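Long-range contacts in 1,3-alpha-isomaltosidase (PDB 5X3I), which hydrolyses the alpha-1,3-glucosidic linkages of the cyclic tetrasaccharide cyclobis-(1-6)-alpha-nigerosyl, releasing isomaltose during its intracellular breakdown: residues Val516-Ala521 with His529-Ala534; Gly296-Leu301 with Met589-Tyr594; Asp286-Ala291 with Gly522-Gln527; Ala438-Leu443 with Asn494-His499. The protein carries 1 engineered substitution. All blocks are in the same frame, centred on the assembly; numbering follows the deposited sequence.

Interaction 1 (Val516-Ala521 with His529-Ala534); sequences VTFSRA and HGIFWA
F518 pairs with I531 and S519 with F532 in parallel register, strands 517-519 and 531-533 running 27° apart and joined by three backbone hydrogen bonds: I531 N to T517 O (2.7 Å), S519 N to I531 O and W533 N to S519 O. On the sheet face that carries F518 and I531, the F518 ring meets I531 CG2 at its edge through CD2 (3.6 Å). Its plane lies 15° from that of the W533 six-membered ring, but the two barely overlap. F518 CE1 lies over the rim of one face of the W533 ring and R520 CB over the opposite face, 3.8 Å from the six-membered ring centroid, a CH-pi contact. An alanine in place of W533 would probably leave the F518 ring without its offset neighbour and open a gap beneath R520 CB. On the face that carries S519 and F532, a water accepts from T517 OG1 and S519 OG and donates to H529 O and I531 O; S519 OG is also hydrogen-bonded to T470 OG1. A CB on G530 (positive phi) would clash with T517 OG1. R520 NE forms a salt bridge with E474, probably an active-site residue. These neighbouring TIM-barrel strands end at the catalytic pocket.

Interaction 2 (Gly296-Leu301 with Met589-Tyr594); sequences GWVFRL and MPIMQY
L301 and M592 meet where the TIM barrel closes, since strand 591-593 is the last of its parallel strands and L301 immediately precedes the first, 302-304. Backbone hydrogen bonds between W302 and both M592 and Y594 complete the seam. The L301 side chain leaves CB with CG anti to the backbone N (chi1 169°), and from CG its two methyls part company. CD1 rests 3.5 Å from M592 O and 3.8 Å from M592 CG, the two side chains crossing at a slant; CD2 comes near the edge of the Y594 ring, 4.3 Å from CE2. M592 itself is fully extended beyond CG, which carries SD alongside the same CD1 methyl at 4.2 Å. Further back, I591 CD1 packs against V298 O at 3.6 Å. The F299 ring turns its edge to P590 O, while helix 622-650 packs on F299 from outside through L640, T641 and A644. No direct hydrogen bond links 296-301 to 589-594. A water does so instead: it donates to V298 O and to R300 O and accepts from the backbone N-H of M592, its distance to R300 O being 2.6 Å and to M592 N 3.0 Å.

Interaction 3 (Asp286-Ala291 with Gly522-Gln527); sequences DEVGRA and GFTGSQ
V288 and T524 cross at about a right angle, methyl against methyl, with V288 CG1 3.5 Å from T524 CG2. The other V288 branch, CG2, is directed at the amide of Q527 and lies 3.8 Å from NE2. This division follows from chi1 of -51°, which sets CG1 anti to the carbonyl carbon and CG2 between that carbon and the backbone N. Q527 slants across V288; its chain bends at chi2 (93°), bringing the amide back beside its own turn, where OE1 takes a weak hydrogen bond from G525 N. NE2 is bonded outside the two segments, to C557 O, so both ends of the amide have partners. CB of Q527 meanwhile packs on G289 O at 3.6 Å.

Two glycines lie where the backbones come close. G289, just beyond helix 277-288, has positive phi, as has G525 in the type II turn F523 to S526; a CB at either would jam against the preceding carbonyl O. G525 CA approaches V288 O to 3.4 Å as a CA-H...O contact, and A291 CA lies 3.3 Å from Q527 O. One water donates to G525 O at 2.7 Å and, weakly, to V288 O. With no direct hydrogen bond between the segments, the join rests on methyl packing, CA-H...O contacts and this water, so shape fit probably matters more here than polar pairing.

Interaction 4 (Ala438-Leu443 with Asn494-His499); sequences ALMPDL and NLYPVH
M440 CE sits over the centre of the Y496 ring, 3.4 Å from its centroid and 9° off the normal, a CH-pi contact. SD stands farther out above the same face, at 5.0 Å, making this also a Met-aromatic contact; the bend at chi3 (77°) brings the methyl down onto the ring. At the far end of the tyrosine, OH donates to P441 O at 2.8 Å, within the carbonyl plane, and P441 CD lies 3.3 Å from Y496 OH. L443 CD1 approaches obliquely, 3.6 Å from OH. A phenylalanine in place of Y496 would probably leave the buried P441 O without its hydrogen-bond donor from this helix. One helical turn on, H499 CB packs 3.3 Å from L443 O, the carbonyl oxygen that takes a hydrogen bond from R449 NH1.

The next shell fixes the loop: W452 of helix 446-454 packs on both P441 and L443, and D442 bonds S444 OG and the backbone N of A484. On the helix side, P395 packs against Y496. H499 ND1 bonds a glycerol probably left from crystallisation. The contact is buried packing within the TIM-barrel domain, where a tyrosine of helix 496-510 plugs into the loop leading to helix 446-454.

How the interactions relate
Interactions 1 and 2 share the parallel barrel sheet: the first joins neighbouring strands 517-519 and 531-533, the second lies where strand 591-593 returns to strand 302-304. Their centres are 12 Å apart and they touch, I531 CG2 meeting I591 CG1 at 3.7 Å. Interaction 3 brings the loop between the strands of interaction 1 against helix 277-288, which precedes strand 302-304; interaction 4 holds helix 496-510, which leads into strand 517-519. Interactions 2 and 4 stay about 17 Å apart at their nearest atoms. Along the chain, interaction 4 closes before interaction 1 opens, both within the span of interaction 2, and interaction 3 crosses 1 and 2. Segments remote in sequence thus meet on neighbouring parts of the barrel and its connecting loops.

Interaction 1 (Val516-Ala521 with His529-Ala534)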
loop_
_atom_site.group_PDB
_atom_site.type_symbol
_atom_site.label_atom_id
_atom_site.label_comp_id
_atom_site.label_asym_id
_atom_site.label_seq_id
_atom_site.Cartn_x
_atom_site.Cartn_y
_atom_site.Cartn_z
ATOM N N VAL A 516 16.306 1.146 5.573
ATOM C CA VAL A 516 15.610 1.775 4.489
ATOM C C VAL A 516 14.964 0.667 3.674
ATOM O O VAL A 516 15.576 0.100 2.798
ATOM C CB VAL A 516 16.591 2.609 3.586
ATOM C CG1 VAL A 516 15.867 3.216 2.400
ATOM C CG2 VAL A 516 17.294 3.695 4.395
ATOM N N THR A 517 13.659 0.518 3.865
ATOM C CA THR A 517 12.819 -0.370 3.086
ATOM C C THR A 517 11.927 0.613 2.349
ATOM O O THR A 517 11.768 1.747 2.791
ATOM C CB THR A 517 11.974 -1.371 3.955
ATOM O OG1 THR A 517 11.342 -0.665 5.023
ATOM C CG2 THR A 517 12.849 -2.467 4.553
ATOM N N PHE A 518 11.427 0.206 1.195
ATOM C CA PHE A 518 10.579 1.037 0.379
ATOM C C PHE A 518 9.360 0.167 0.025
ATOM O O PHE A 518 9.476 -0.740 -0.790
ATOM C CB PHE A 518 11.394 1.485 -0.840
ATOM C CG PHE A 518 10.724 2.486 -1.750
ATOM C CD1 PHE A 518 10.482 2.174 -3.065
ATOM C CD2 PHE A 518 10.430 3.760 -1.322
ATOM C CE1 PHE A 518 9.914 3.109 -3.940
ATOM C CE2 PHE A 518 9.858 4.695 -2.187
ATOM C CZ PHE A 518 9.611 4.368 -3.499
ATOM N N SER A 519 8.201 0.487 0.592
ATOM C CA SER A 519 7.032 -0.410 0.583
ATOM C C SER A 519 5.773 0.301 0.091
ATOM O O SER A 519 5.625 1.484 0.314
ATOM C CB SER A 519 6.757 -0.962 1.986
ATOM O OG SER A 519 7.887 -1.552 2.582
ATOM N N ARG A 520 4.919 -0.382 -0.659
ATOM C CA ARG A 520 3.574 0.119 -0.951
ATOM C C ARG A 520 2.534 -0.241 0.125
ATOM O O ARG A 520 1.629 0.528 0.398
ATOM C CB ARG A 520 3.118 -0.353 -2.330
ATOM C CG ARG A 520 2.744 -1.822 -2.427
ATOM C CD ARG A 520 2.503 -2.237 -3.866
ATOM N NE ARG A 520 2.041 -3.613 -3.943
ATOM C CZ ARG A 520 2.080 -4.366 -5.034
ATOM N NH1 ARG A 520 2.590 -3.890 -6.163
ATOM N NH2 ARG A 520 1.608 -5.608 -4.989
ATOM N N ALA A 521 2.685 -1.417 0.727
ATOM C CA ALA A 521 1.658 -2.009 1.567
ATOM C C ALA A 521 1.989 -1.882 3.035
ATOM O O ALA A 521 3.153 -1.851 3.417
ATOM C CB ALA A 521 1.455 -3.459 1.215
ATOM N N HIS A 529 8.501 1.462 10.175
ATOM C CA HIS A 529 9.376 0.762 9.244
ATOM C C HIS A 529 9.529 1.345 7.844
ATOM O O HIS A 529 8.776 1.010 6.937
ATOM C CB HIS A 529 8.852 -0.676 9.124
ATOM C CG HIS A 529 8.596 -1.326 10.448
ATOM N ND1 HIS A 529 9.611 -1.737 11.278
ATOM C CD2 HIS A 529 7.438 -1.616 11.092
ATOM C CE1 HIS A 529 9.096 -2.261 12.375
ATOM N NE2 HIS A 529 7.780 -2.203 12.287
ATOM N N GLY A 530 10.653 2.006 7.619
ATOM C CA GLY A 530 11.021 2.457 6.296
ATOM C C GLY A 530 10.180 3.504 5.604
ATOM O O GLY A 530 9.552 4.358 6.216
ATOM N N ILE A 531 10.202 3.418 4.283
ATOM C CA ILE A 531 9.640 4.406 3.395
ATOM C C ILE A 531 8.479 3.767 2.632
ATOM O O ILE A 531 8.456 2.552 2.433
ATOM C CB ILE A 531 10.715 4.923 2.415
ATOM C CG1 ILE A 531 11.938 5.428 3.197
ATOM C CG2 ILE A 531 10.184 6.006 1.524
ATOM C CD1 ILE A 531 13.058 5.891 2.330
ATOM N N PHE A 532 7.529 4.591 2.210
ATOM C CA PHE A 532 6.338 4.113 1.533
ATOM C C PHE A 532 6.102 4.903 0.260
ATOM O O PHE A 532 6.401 6.090 0.190
ATOM C CB PHE A 532 5.133 4.177 2.487
ATOM C CG PHE A 532 5.302 3.283 3.680
ATOM C CD1 PHE A 532 6.000 3.719 4.793
ATOM C CD2 PHE A 532 4.858 1.978 3.648
ATOM C CE1 PHE A 532 6.217 2.890 5.852
ATOM C CE2 PHE A 532 5.075 1.142 4.723
ATOM C CZ PHE A 532 5.759 1.612 5.828
ATOM N N TRP A 533 5.605 4.225 -0.763
ATOM C CA TRP A 533 5.186 4.917 -1.964
ATOM C C TRP A 533 3.760 4.499 -2.333
ATOM O O TRP A 533 3.302 3.421 -1.958
ATOM C CB TRP A 533 6.170 4.677 -3.125
ATOM C CG TRP A 533 5.840 3.561 -4.065
ATOM C CD1 TRP A 533 5.232 3.670 -5.286
ATOM C CD2 TRP A 533 6.132 2.168 -3.890
ATOM N NE1 TRP A 533 5.116 2.440 -5.871
ATOM C CE2 TRP A 533 5.668 1.499 -5.040
ATOM C CE3 TRP A 533 6.748 1.423 -2.875
ATOM C CZ2 TRP A 533 5.780 0.114 -5.197
ATOM C CZ3 TRP A 533 6.862 0.051 -3.032
ATOM C CH2 TRP A 533 6.367 -0.591 -4.184
ATOM N N ALA A 534 3.087 5.360 -3.083
ATOM C CA ALA A 534 1.642 5.274 -3.293
ATOM C C ALA A 534 1.194 4.121 -4.191
ATOM O O ALA A 534 0.008 3.940 -4.384
ATOM C CB ALA A 534 1.127 6.578 -3.848
HETATM O O HOH W 1 8.934 0.375 4.093
#

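Interaction 2 (Gly296-Leu301 with Met589-Tyr594)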
loop_
_atom_site.group_PDB
_atom_site.type_symbol
_atom_site.label_atom_id
_atom_site.label_comp_id
_atom_site.label_asym_id
_atom_site.label_seq_id
_atom_site.Cartn_x
_atom_site.Cartn_y
_atom_site.Cartn_z
ATOM N N GLY A 296 19.849 11.361 5.602
ATOM C CA GLY A 296 19.513 12.470 4.731
ATOM C C GLY A 296 19.454 12.134 3.258
ATOM O O GLY A 296 18.703 12.767 2.528
ATOM N N TRP A 297 20.219 11.135 2.817
ATOM C CA TRP A 297 20.263 10.823 1.385
ATOM C C TRP A 297 18.922 10.350 0.810
ATOM O O TRP A 297 18.735 10.421 -0.400
ATOM C CB TRP A 297 21.350 9.779 1.059
ATOM C CG TRP A 297 21.203 8.401 1.673
ATOM C CD1 TRP A 297 21.877 7.912 2.754
ATOM C CD2 TRP A 297 20.365 7.325 1.209
ATOM N NE1 TRP A 297 21.507 6.610 3.001
ATOM C CE2 TRP A 297 20.581 6.227 2.067
ATOM C CE3 TRP A 297 19.464 7.183 0.155
ATOM C CZ2 TRP A 297 19.918 5.019 1.909
ATOM C CZ3 TRP A 297 18.816 5.972 -0.004
ATOM C CH2 TRP A 297 19.042 4.910 0.866
ATOM N N VAL A 298 17.987 9.901 1.657
ATOM C CA VAL A 298 16.684 9.464 1.135
ATOM C C VAL A 298 15.931 10.644 0.534
ATOM O O VAL A 298 15.023 10.459 -0.273
ATOM C CB VAL A 298 15.780 8.775 2.209
ATOM C CG1 VAL A 298 16.519 7.644 2.880
ATOM C CG2 VAL A 298 15.247 9.778 3.235
ATOM N N PHE A 299 16.348 11.858 0.881
ATOM C CA PHE A 299 15.686 13.042 0.356
ATOM C C PHE A 299 16.187 13.491 -1.013
ATOM O O PHE A 299 15.690 14.465 -1.564
ATOM C CB PHE A 299 15.804 14.183 1.359
ATOM C CG PHE A 299 15.001 13.962 2.596
ATOM C CD1 PHE A 299 13.624 13.801 2.515
ATOM C CD2 PHE A 299 15.603 13.905 3.834
ATOM C CE1 PHE A 299 12.862 13.590 3.650
ATOM C CE2 PHE A 299 14.839 13.700 4.979
ATOM C CZ PHE A 299 13.478 13.546 4.882
ATOM N N ARG A 300 17.141 12.767 -1.581
ATOM C CA ARG A 300 17.569 13.071 -2.934
ATOM C C ARG A 300 16.664 12.379 -3.950
ATOM O O ARG A 300 15.803 11.591 -3.579
ATOM C CB ARG A 300 19.025 12.650 -3.136
ATOM C CG ARG A 300 19.984 13.281 -2.138
ATOM C CD ARG A 300 21.405 12.855 -2.408
ATOM N NE ARG A 300 21.884 13.353 -3.687
ATOM C CZ ARG A 300 23.023 12.970 -4.256
ATOM N NH1 ARG A 300 23.787 12.054 -3.667
ATOM N NH2 ARG A 300 23.396 13.497 -5.414
ATOM N N LEU A 301 16.891 12.631 -5.232
ATOM C CA LEU A 301 16.044 12.042 -6.258
ATOM C C LEU A 301 16.281 10.539 -6.365
ATOM O O LEU A 301 17.430 10.081 -6.389
ATOM C CB LEU A 301 16.281 12.705 -7.612
ATOM C CG LEU A 301 15.637 12.009 -8.821
ATOM C CD1 LEU A 301 14.107 12.018 -8.715
ATOM C CD2 LEU A 301 16.100 12.644 -10.144
ATOM N N MET A 589 7.911 17.155 -1.998
ATOM C CA MET A 589 7.313 16.051 -1.244
ATOM C C MET A 589 8.402 15.249 -0.502
ATOM O O MET A 589 9.576 15.411 -0.802
ATOM C CB MET A 589 6.530 15.150 -2.182
ATOM C CG MET A 589 5.291 15.811 -2.779
ATOM S SD MET A 589 4.450 14.701 -3.894
ATOM C CE MET A 589 3.534 15.874 -4.875
ATOM N N PRO A 590 8.023 14.464 0.532
ATOM C CA PRO A 590 9.051 13.750 1.297
ATOM C C PRO A 590 9.997 12.893 0.437
ATOM O O PRO A 590 11.183 12.851 0.708
ATOM C CB PRO A 590 8.230 12.869 2.241
ATOM C CG PRO A 590 6.959 13.624 2.435
ATOM C CD PRO A 590 6.677 14.235 1.089
ATOM N N ILE A 591 9.462 12.229 -0.578
ATOM C CA ILE A 591 10.251 11.360 -1.432
ATOM C C ILE A 591 9.959 11.643 -2.899
ATOM O O ILE A 591 8.819 11.487 -3.371
ATOM C CB ILE A 591 9.979 9.865 -1.149
ATOM C CG1 ILE A 591 10.212 9.527 0.328
ATOM C CG2 ILE A 591 10.828 8.987 -2.067
ATOM C CD1 ILE A 591 11.672 9.501 0.740
ATOM N N MET A 592 11.006 12.052 -3.603
ATOM C CA MET A 592 10.948 12.381 -5.014
ATOM C C MET A 592 11.510 11.217 -5.804
ATOM O O MET A 592 12.699 10.874 -5.671
ATOM C CB MET A 592 11.728 13.671 -5.299
ATOM C CG MET A 592 11.627 14.140 -6.736
ATOM S SD MET A 592 12.663 15.569 -7.088
ATOM C CE MET A 592 12.054 15.970 -8.721
ATOM N N GLN A 593 10.641 10.580 -6.584
ATOM C CA GLN A 593 10.987 9.353 -7.294
ATOM C C GLN A 593 10.247 9.231 -8.621
ATOM O O GLN A 593 9.047 9.509 -8.687
ATOM C CB GLN A 593 10.669 8.131 -6.414
ATOM C CG GLN A 593 11.017 6.779 -7.037
ATOM C CD GLN A 593 9.807 5.872 -7.305
ATOM O OE1 GLN A 593 9.932 4.653 -7.283
ATOM N NE2 GLN A 593 8.651 6.465 -7.586
ATOM N N TYR A 594 10.931 8.767 -9.660
ATOM C CA TYR A 594 10.240 8.379 -10.881
ATOM C C TYR A 594 10.431 6.888 -11.112
ATOM O O TYR A 594 11.380 6.292 -10.613
ATOM C CB TYR A 594 10.711 9.190 -12.100
ATOM C CG TYR A 594 12.140 8.955 -12.588
ATOM C CD1 TYR A 594 12.472 7.827 -13.319
ATOM C CD2 TYR A 594 13.132 9.904 -12.375
ATOM C CE1 TYR A 594 13.763 7.623 -13.787
ATOM C CE2 TYR A 594 14.441 9.706 -12.842
ATOM C CZ TYR A 594 14.739 8.567 -13.552
ATOM O OH TYR A 594 16.008 8.354 -14.017
HETATM O O HOH W 2 13.651 12.098 -2.124
#

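Interaction 3 (Asp286-Ala291 with Gly522-Gln527)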
loop_
_atom_site.group_PDB
_atom_site.type_symbol
_atom_site.label_atom_id
_atom_site.label_comp_id
_atom_site.label_asym_id
_atom_site.label_seq_id
_atom_site.Cartn_x
_atom_site.Cartn_y
_atom_site.Cartn_z
ATOM N N ASP A 286 2.382 6.922 19.929
ATOM C CA ASP A 286 2.888 6.394 21.198
ATOM C C ASP A 286 2.416 4.965 21.406
ATOM O O ASP A 286 3.120 4.137 21.975
ATOM C CB ASP A 286 2.437 7.245 22.389
ATOM C CG ASP A 286 3.351 8.428 22.645
ATOM O OD1 ASP A 286 4.383 8.536 21.957
ATOM O OD2 ASP A 286 3.025 9.250 23.531
ATOM N N GLU A 287 1.189 4.702 20.980
ATOM C CA GLU A 287 0.616 3.375 21.091
ATOM C C GLU A 287 1.088 2.396 20.008
ATOM O O GLU A 287 1.441 1.271 20.311
ATOM C CB GLU A 287 -0.915 3.495 21.055
ATOM C CG GLU A 287 -1.675 2.199 21.211
ATOM C CD GLU A 287 -3.195 2.398 21.144
ATOM O OE1 GLU A 287 -3.863 1.538 20.539
ATOM O OE2 GLU A 287 -3.705 3.414 21.677
ATOM N N VAL A 288 1.023 2.799 18.745
ATOM C CA VAL A 288 1.306 1.845 17.667
ATOM C C VAL A 288 2.693 1.915 17.000
ATOM O O VAL A 288 3.035 1.060 16.191
ATOM C CB VAL A 288 0.236 1.950 16.590
ATOM C CG1 VAL A 288 -1.147 1.862 17.253
ATOM C CG2 VAL A 288 0.374 3.245 15.814
ATOM N N GLY A 289 3.506 2.885 17.383
ATOM C CA GLY A 289 4.785 3.082 16.726
ATOM C C GLY A 289 4.929 4.322 15.868
ATOM O O GLY A 289 3.950 4.942 15.443
ATOM N N ARG A 290 6.194 4.662 15.611
ATOM C CA ARG A 290 6.589 5.955 15.078
ATOM C C ARG A 290 7.866 5.819 14.220
ATOM O O ARG A 290 8.671 4.927 14.443
ATOM C CB ARG A 290 6.813 6.931 16.240
ATOM C CG ARG A 290 7.258 8.325 15.881
ATOM C CD ARG A 290 7.565 9.135 17.143
ATOM N NE ARG A 290 6.359 9.651 17.789
ATOM C CZ ARG A 290 5.859 9.185 18.928
ATOM N NH1 ARG A 290 6.446 8.184 19.568
ATOM N NH2 ARG A 290 4.765 9.728 19.431
ATOM N N ALA A 291 8.036 6.703 13.246
ATOM C CA ALA A 291 9.224 6.676 12.406
ATOM C C ALA A 291 10.468 6.941 13.232
ATOM O O ALA A 291 10.412 7.589 14.267
ATOM C CB ALA A 291 9.120 7.689 11.297
ATOM N N GLY A 522 0.951 -1.767 3.855
ATOM C CA GLY A 522 1.136 -1.664 5.284
ATOM C C GLY A 522 -0.169 -1.619 6.053
ATOM O O GLY A 522 -1.249 -1.821 5.490
ATOM N N PHE A 523 -0.054 -1.340 7.341
ATOM C CA PHE A 523 -1.182 -1.315 8.253
ATOM C C PHE A 523 -0.736 -0.514 9.457
ATOM O O PHE A 523 0.356 0.057 9.457
ATOM C CB PHE A 523 -1.608 -2.733 8.670
ATOM C CG PHE A 523 -3.021 -2.820 9.227
ATOM C CD1 PHE A 523 -4.115 -2.644 8.399
ATOM C CD2 PHE A 523 -3.241 -3.072 10.576
ATOM C CE1 PHE A 523 -5.412 -2.727 8.906
ATOM C CE2 PHE A 523 -4.535 -3.145 11.094
ATOM C CZ PHE A 523 -5.616 -2.978 10.256
ATOM N N THR A 524 -1.571 -0.505 10.488
ATOM C CA THR A 524 -1.216 0.060 11.775
ATOM C C THR A 524 0.136 -0.494 12.232
ATOM O O THR A 524 0.340 -1.696 12.239
ATOM C CB THR A 524 -2.293 -0.288 12.851
ATOM O OG1 THR A 524 -3.588 0.168 12.426
ATOM C CG2 THR A 524 -1.937 0.335 14.183
ATOM N N GLY A 525 1.050 0.390 12.614
ATOM C CA GLY A 525 2.383 -0.028 13.011
ATOM C C GLY A 525 3.449 0.139 11.933
ATOM O O GLY A 525 4.634 0.207 12.251
ATOM N N SER A 526 3.037 0.224 10.669
ATOM C CA SER A 526 3.982 0.429 9.570
ATOM C C SER A 526 4.786 1.735 9.690
ATOM O O SER A 526 5.839 1.875 9.066
ATOM C CB SER A 526 3.259 0.400 8.222
ATOM O OG SER A 526 2.926 -0.918 7.861
ATOM N N GLN A 527 4.295 2.669 10.501
ATOM C CA GLN A 527 4.969 3.945 10.729
ATOM C C GLN A 527 6.441 3.748 11.129
ATOM O O GLN A 527 7.294 4.556 10.792
ATOM C CB GLN A 527 4.257 4.760 11.820
ATOM C CG GLN A 527 2.825 5.227 11.502
ATOM C CD GLN A 527 1.765 4.253 12.000
ATOM O OE1 GLN A 527 2.023 3.061 12.118
ATOM N NE2 GLN A 527 0.563 4.766 12.295
HETATM O O HOH W 3 5.479 -0.756 14.595
#

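Interaction 4 (Ala438-Leu443 with Asn494-His499)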
loop_
_atom_site.group_PDB
_atom_site.type_symbol
_atom_site.label_atom_id
_atom_site.label_comp_id
_atom_site.label_asym_id
_atom_site.label_seq_id
_atom_site.Cartn_x
_atom_site.Cartn_y
_atom_site.Cartn_z
ATOM N N ALA A 438 2.574 -19.335 -5.252
ATOM C CA ALA A 438 3.807 -19.133 -4.499
ATOM C C ALA A 438 3.524 -19.221 -3.003
ATOM O O ALA A 438 2.464 -18.811 -2.557
ATOM C CB ALA A 438 4.435 -17.788 -4.851
ATOM N N LEU A 439 4.467 -19.758 -2.234
ATOM C CA LEU A 439 4.363 -19.760 -0.768
ATOM C C LEU A 439 4.697 -18.394 -0.179
ATOM O O LEU A 439 5.439 -17.625 -0.778
ATOM C CB LEU A 439 5.295 -20.808 -0.157
ATOM C CG LEU A 439 5.293 -22.164 -0.853
ATOM C CD1 LEU A 439 6.244 -23.111 -0.176
ATOM C CD2 LEU A 439 3.880 -22.730 -0.866
ATOM N N MET A 440 4.149 -18.101 0.991
ATOM C CA MET A 440 4.500 -16.892 1.730
ATOM C C MET A 440 5.354 -17.261 2.932
ATOM O O MET A 440 4.933 -18.071 3.743
ATOM C CB MET A 440 3.249 -16.139 2.205
ATOM C CG MET A 440 2.384 -15.511 1.112
ATOM S SD MET A 440 0.894 -14.720 1.789
ATOM C CE MET A 440 1.570 -13.200 2.445
ATOM N N PRO A 441 6.551 -16.663 3.061
ATOM C CA PRO A 441 7.307 -16.955 4.284
ATOM C C PRO A 441 6.553 -16.411 5.488
ATOM O O PRO A 441 5.956 -15.346 5.395
ATOM C CB PRO A 441 8.636 -16.217 4.072
ATOM C CG PRO A 441 8.290 -15.085 3.181
ATOM C CD PRO A 441 7.169 -15.590 2.270
ATOM N N ASP A 442 6.594 -17.093 6.616
ATOM C CA ASP A 442 5.793 -16.593 7.703
ATOM C C ASP A 442 6.672 -15.659 8.508
ATOM O O ASP A 442 7.372 -16.069 9.420
ATOM C CB ASP A 442 5.309 -17.784 8.544
ATOM C CG ASP A 442 4.363 -17.400 9.660
ATOM O OD1 ASP A 442 4.229 -16.216 9.998
ATOM O OD2 ASP A 442 3.763 -18.330 10.222
ATOM N N LEU A 443 6.451 -14.373 8.296
ATOM C CA LEU A 443 7.356 -13.348 8.798
ATOM C C LEU A 443 6.818 -12.854 10.126
ATOM O O LEU A 443 7.353 -11.926 10.714
ATOM C CB LEU A 443 7.524 -12.208 7.784
ATOM C CG LEU A 443 8.219 -12.617 6.473
ATOM C CD1 LEU A 443 8.182 -11.503 5.457
ATOM C CD2 LEU A 443 9.665 -13.088 6.713
ATOM N N ASN A 494 -3.779 -8.680 7.529
ATOM C CA ASN A 494 -3.522 -7.254 7.477
ATOM C C ASN A 494 -2.166 -6.888 8.098
ATOM O O ASN A 494 -1.580 -5.876 7.742
ATOM C CB ASN A 494 -4.634 -6.463 8.182
ATOM C CG ASN A 494 -5.898 -6.336 7.342
ATOM O OD1 ASN A 494 -5.854 -6.341 6.116
ATOM N ND2 ASN A 494 -7.033 -6.189 8.012
ATOM N N LEU A 495 -1.692 -7.703 9.032
ATOM C CA LEU A 495 -0.420 -7.438 9.695
ATOM C C LEU A 495 0.790 -7.851 8.851
ATOM O O LEU A 495 1.891 -7.367 9.092
ATOM C CB LEU A 495 -0.345 -8.149 11.046
ATOM C CG LEU A 495 -1.275 -7.668 12.165
ATOM C CD1 LEU A 495 -1.038 -8.484 13.421
ATOM C CD2 LEU A 495 -1.074 -6.189 12.454
ATOM N N TYR A 496 0.571 -8.739 7.879
ATOM C CA TYR A 496 1.664 -9.308 7.106
ATOM C C TYR A 496 2.619 -8.254 6.528
ATOM O O TYR A 496 3.802 -8.392 6.724
ATOM C CB TYR A 496 1.166 -10.207 5.968
ATOM C CG TYR A 496 2.310 -11.004 5.368
ATOM C CD1 TYR A 496 2.721 -12.192 5.941
ATOM C CD2 TYR A 496 3.001 -10.537 4.258
ATOM C CE1 TYR A 496 3.765 -12.912 5.421
ATOM C CE2 TYR A 496 4.059 -11.243 3.730
ATOM C CZ TYR A 496 4.440 -12.425 4.317
ATOM O OH TYR A 496 5.470 -13.139 3.784
ATOM N N PRO A 497 2.112 -7.208 5.841
ATOM C CA PRO A 497 3.072 -6.243 5.284
ATOM C C PRO A 497 3.880 -5.488 6.343
ATOM O O PRO A 497 4.991 -5.062 6.024
ATOM C CB PRO A 497 2.191 -5.274 4.490
ATOM C CG PRO A 497 0.798 -5.427 5.099
ATOM C CD PRO A 497 0.728 -6.882 5.448
ATOM N N VAL A 498 3.341 -5.331 7.553
ATOM C CA VAL A 498 4.104 -4.765 8.658
ATOM C C VAL A 498 5.305 -5.650 9.023
ATOM O O VAL A 498 6.430 -5.155 9.107
ATOM C CB VAL A 498 3.259 -4.566 9.935
ATOM C CG1 VAL A 498 4.041 -3.688 10.924
ATOM C CG2 VAL A 498 1.899 -3.946 9.612
ATOM N N HIS A 499 5.051 -6.938 9.251
ATOM C CA HIS A 499 6.099 -7.910 9.539
ATOM C C HIS A 499 7.154 -7.912 8.429
ATOM O O HIS A 499 8.344 -8.033 8.698
ATOM C CB HIS A 499 5.533 -9.332 9.683
ATOM C CG HIS A 499 4.589 -9.512 10.833
ATOM N ND1 HIS A 499 4.872 -9.083 12.110
ATOM C CD2 HIS A 499 3.364 -10.097 10.897
ATOM C CE1 HIS A 499 3.866 -9.388 12.911
ATOM N NE2 HIS A 499 2.940 -10.010 12.202
#